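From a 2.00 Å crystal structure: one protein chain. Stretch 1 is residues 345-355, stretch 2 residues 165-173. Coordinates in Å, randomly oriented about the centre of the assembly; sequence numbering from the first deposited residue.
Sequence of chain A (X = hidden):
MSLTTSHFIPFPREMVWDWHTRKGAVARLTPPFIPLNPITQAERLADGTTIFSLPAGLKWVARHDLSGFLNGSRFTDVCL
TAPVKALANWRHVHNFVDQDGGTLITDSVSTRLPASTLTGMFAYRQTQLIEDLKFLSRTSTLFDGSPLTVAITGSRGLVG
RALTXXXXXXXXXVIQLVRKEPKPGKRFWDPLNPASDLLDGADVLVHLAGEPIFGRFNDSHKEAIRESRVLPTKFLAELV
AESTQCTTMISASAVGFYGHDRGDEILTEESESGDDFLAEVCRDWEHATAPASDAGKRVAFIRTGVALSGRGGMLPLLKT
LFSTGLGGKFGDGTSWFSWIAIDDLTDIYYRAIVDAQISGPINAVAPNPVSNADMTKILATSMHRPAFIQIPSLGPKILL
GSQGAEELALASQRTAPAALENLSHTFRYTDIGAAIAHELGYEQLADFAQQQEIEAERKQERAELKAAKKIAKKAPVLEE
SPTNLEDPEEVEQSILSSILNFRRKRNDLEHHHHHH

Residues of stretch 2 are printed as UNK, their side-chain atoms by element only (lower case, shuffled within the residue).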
# COMPACT_ATOMS: atom_id res chain seq x y z
N LEU A 345 -2.18 5.04 -4.28
CA LEU A 345 -3.59 4.74 -4.39
C LEU A 345 -4.23 4.60 -3.00
O LEU A 345 -5.26 5.23 -2.73
CB LEU A 345 -3.83 3.48 -5.23
CG LEU A 345 -5.29 3.01 -5.37
CD1 LEU A 345 -6.15 4.11 -5.97
CD2 LEU A 345 -5.37 1.75 -6.24
N THR A 346 -3.61 3.81 -2.12
CA THR A 346 -4.14 3.73 -0.76
C THR A 346 -4.09 5.09 -0.04
O THR A 346 -5.04 5.43 0.68
CB THR A 346 -3.49 2.59 0.10
OG1 THR A 346 -2.09 2.83 0.27
CG2 THR A 346 -3.68 1.24 -0.60
N ASP A 347 -3.01 5.86 -0.23
CA ASP A 347 -2.96 7.22 0.32
C ASP A 347 -4.22 8.00 -0.07
O ASP A 347 -4.80 8.73 0.74
CB ASP A 347 -1.73 7.98 -0.16
CG ASP A 347 -0.47 7.62 0.62
OD1 ASP A 347 -0.52 6.74 1.51
OD2 ASP A 347 0.59 8.22 0.33
N ILE A 348 -4.61 7.87 -1.34
CA ILE A 348 -5.77 8.61 -1.85
C ILE A 348 -7.05 8.12 -1.19
O ILE A 348 -7.89 8.93 -0.79
CB ILE A 348 -5.82 8.55 -3.39
CG1 ILE A 348 -4.68 9.41 -3.96
CG2 ILE A 348 -7.15 9.07 -3.90
CD1 ILE A 348 -4.35 9.13 -5.43
N TYR A 349 -7.20 6.81 -1.05
CA TYR A 349 -8.37 6.29 -0.33
C TYR A 349 -8.39 6.79 1.10
O TYR A 349 -9.42 7.26 1.61
CB TYR A 349 -8.37 4.75 -0.35
CG TYR A 349 -9.09 4.19 -1.57
CD1 TYR A 349 -10.47 4.13 -1.62
CD2 TYR A 349 -8.37 3.68 -2.65
CE1 TYR A 349 -11.14 3.61 -2.74
CE2 TYR A 349 -9.02 3.16 -3.77
CZ TYR A 349 -10.40 3.14 -3.81
OH TYR A 349 -11.04 2.62 -4.92
N TYR A 350 -7.25 6.68 1.76
CA TYR A 350 -7.11 7.05 3.16
C TYR A 350 -7.46 8.53 3.31
O TYR A 350 -8.30 8.89 4.15
CB TYR A 350 -5.67 6.75 3.61
CG TYR A 350 -5.39 6.79 5.09
CD1 TYR A 350 -5.76 7.87 5.87
CD2 TYR A 350 -4.72 5.74 5.71
CE1 TYR A 350 -5.47 7.91 7.24
CE2 TYR A 350 -4.43 5.76 7.07
CZ TYR A 350 -4.81 6.85 7.83
OH TYR A 350 -4.52 6.86 9.18
N ARG A 351 -6.87 9.37 2.47
CA ARG A 351 -7.22 10.78 2.48
C ARG A 351 -8.72 11.01 2.26
O ARG A 351 -9.33 11.82 2.96
CB ARG A 351 -6.42 11.56 1.42
CG ARG A 351 -6.72 13.05 1.50
CD ARG A 351 -5.95 13.90 0.49
NE ARG A 351 -6.35 15.29 0.68
CZ ARG A 351 -5.61 16.35 0.39
NH1 ARG A 351 -4.40 16.20 -0.15
NH2 ARG A 351 -6.08 17.56 0.66
N ALA A 352 -9.30 10.31 1.28
CA ALA A 352 -10.73 10.49 1.00
C ALA A 352 -11.57 10.18 2.24
O ALA A 352 -12.55 10.86 2.54
CB ALA A 352 -11.16 9.60 -0.17
N ILE A 353 -11.17 9.14 2.97
CA ILE A 353 -11.88 8.75 4.17
C ILE A 353 -11.96 9.88 5.20
O ILE A 353 -13.04 10.15 5.75
CB ILE A 353 -11.24 7.49 4.80
CG1 ILE A 353 -11.47 6.27 3.89
CG2 ILE A 353 -11.77 7.25 6.20
CD1 ILE A 353 -10.68 5.03 4.35
N VAL A 354 -10.84 10.55 5.44
CA VAL A 354 -10.76 11.54 6.53
C VAL A 354 -10.94 13.00 6.11
O VAL A 354 -11.26 13.85 6.94
CB VAL A 354 -9.43 11.41 7.34
CG1 VAL A 354 -9.18 9.96 7.74
CG2 VAL A 354 -8.26 11.92 6.53
N ASP A 355 -10.76 13.29 4.82
CA ASP A 355 -10.72 14.67 4.35
C ASP A 355 -12.03 15.07 3.68
O ASP A 355 -12.30 14.69 2.54
CB ASP A 355 -9.54 14.85 3.38
CG ASP A 355 -9.36 16.29 2.91
OD1 ASP A 355 -10.10 17.18 3.38
OD2 ASP A 355 -8.47 16.52 2.07
N UNK A 165 -4.47 -2.36 6.28
CA UNK A 165 -3.27 -2.29 7.10
C UNK A 165 -2.86 -0.85 7.39
O UNK A 165 -2.40 -0.56 8.48
c UNK A 165 -2.11 -3.02 6.43
N UNK A 166 -3.01 0.04 6.41
CA UNK A 166 -2.61 1.43 6.61
C UNK A 166 -3.51 2.11 7.64
O UNK A 166 -3.04 2.77 8.55
c UNK A 166 -1.87 3.51 5.29
c UNK A 166 -2.65 2.20 5.28
n UNK A 166 -1.32 5.37 3.81
c UNK A 166 -1.92 4.19 3.92
o UNK A 166 -2.51 3.65 2.98
N UNK A 167 -4.83 1.94 7.47
CA UNK A 167 -5.81 2.45 8.43
C UNK A 167 -5.51 1.99 9.85
O UNK A 167 -5.52 2.77 10.81
c UNK A 167 -7.67 4.23 6.98
c UNK A 167 -8.86 2.18 6.19
c UNK A 167 -7.21 1.97 8.06
c UNK A 167 -8.22 2.89 7.37
N UNK A 168 -5.27 0.69 9.99
CA UNK A 168 -4.94 0.16 11.31
C UNK A 168 -3.65 0.77 11.87
O UNK A 168 -3.60 1.11 13.05
o UNK A 168 -5.16 -3.93 10.12
c UNK A 168 -6.16 -3.45 10.65
c UNK A 168 -4.88 -1.36 11.28
n UNK A 168 -7.22 -4.19 10.98
c UNK A 168 -6.24 -1.97 10.97
N UNK A 169 -2.62 0.94 11.05
CA UNK A 169 -1.40 1.56 11.61
C UNK A 169 -1.64 3.03 11.96
O UNK A 169 -0.89 3.61 12.75
c UNK A 169 -0.20 1.45 10.67
c UNK A 169 0.18 0.00 10.49
o UNK A 169 -0.54 2.02 9.39
N UNK A 170 -2.68 3.62 11.39
CA UNK A 170 -3.04 4.99 11.71
C UNK A 170 -3.94 5.08 12.93
O UNK A 170 -4.30 6.16 13.37
N UNK A 171 -4.33 3.94 13.48
CA UNK A 171 -5.12 3.95 14.70
C UNK A 171 -6.62 3.94 14.47
O UNK A 171 -7.39 4.08 15.41
N UNK A 172 -7.04 3.79 13.21
CA UNK A 172 -8.46 3.67 12.90
C UNK A 172 -8.92 2.24 13.00
O UNK A 172 -8.12 1.31 12.95
c UNK A 172 -7.25 6.18 10.71
c UNK A 172 -8.75 4.21 11.50
n UNK A 172 -7.36 7.54 10.84
c UNK A 172 -8.33 5.64 11.32
c UNK A 172 -8.47 7.82 11.51
n UNK A 172 -9.07 6.69 11.82
N UNK A 173 -10.23 2.05 13.13
CA UNK A 173 -10.79 0.70 13.19
C UNK A 173 -11.39 0.34 11.84
O UNK A 173 -12.07 1.15 11.22
o UNK A 173 -10.77 -1.36 16.04
c UNK A 173 -11.39 0.91 15.66
c UNK A 173 -10.45 -0.16 16.20
o UNK A 173 -9.40 0.21 16.77
c UNK A 173 -11.88 0.61 14.26
O HOH W 1 -4.85 9.12 10.58

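Position 165 carries a single side-chain carbon, out of reach of stretch 1; that one CB makes it Ala-165. Its carbonyl O accepts from the backbone N of position 169 at 3.0 Å, an ordinary helical turn.

Position 166 has three side-chain carbons, the last bearing one oxygen and one nitrogen. The oxygen lies 2.9 Å from Thr-346 OG1 and the nitrogen 2.8 Å from Asp-347 OD1. A carboxylate accepts, so the amide nitrogen must face it: this is Gln-166, extended with chi1 and chi2 both t. NE2 donates to Asp-347 OD1, leaving OE1 turned to the Thr-346 hydroxyl.

Position 167 shows four carbons forked at the second, an apolar branch and hence Leu-167. CB points sideways, but the branch ends come nearer. CD1 sits over one face of the Tyr-350 ring, 3.7 Å from its centroid, as a CH-pi contact; CD2 packs 3.8 Å from Ile-353 CD1. Both chi angles lie between wells, an unusual conformation for leucine.

Position 168 again has three carbons ending in one oxygen and one nitrogen, but its CB points away and nothing of stretch 1 is near. It is Gln-168, the same chemistry as Gln-166 on a different side of the helix.

Position 169 has a CB carrying one oxygen and one carbon: Thr-169. Its OG1 turns back on its own helix, donating to Gln-166 O at 2.7 Å.

Position 170 has no side chain, so it is Gly-170. Its CA lies 3.5 Å from Tyr-350 OH; an ideal CB would fall 2.0 Å from that oxygen, a clash.

Position 171 is also bare. With phi at 92°, a CB would jam against the preceding carbonyl O, so Gly-171 suits the backbone itself, closing the helix in a Schellman motif.

Position 172 has one carbon leading to a five-membered ring of three carbons and two nitrogens: His-172. Its CD2 is 3.2 Å from Tyr-350 OH, and a water joins the two side chains, 3.0 Å from His-172 NE2 and 2.7 Å from Tyr-350 OH.

Position 173 has three carbons and two terminal oxygens, Glu-173, exposed and beyond reach of stretch 1.

The contact is built around Tyr-350. Leu-167 covers one ring face, Gln-166 O lies at the ring edge, and bare Gly-170 makes room for the hydroxyl near His-172. The helices cross at -53°, their axes 10.7 Å apart at closest, and Gln-166 spans the gap with a polar reach matched to two consecutive residues.

Stretch 2 (165-173) AQLQTGGHE
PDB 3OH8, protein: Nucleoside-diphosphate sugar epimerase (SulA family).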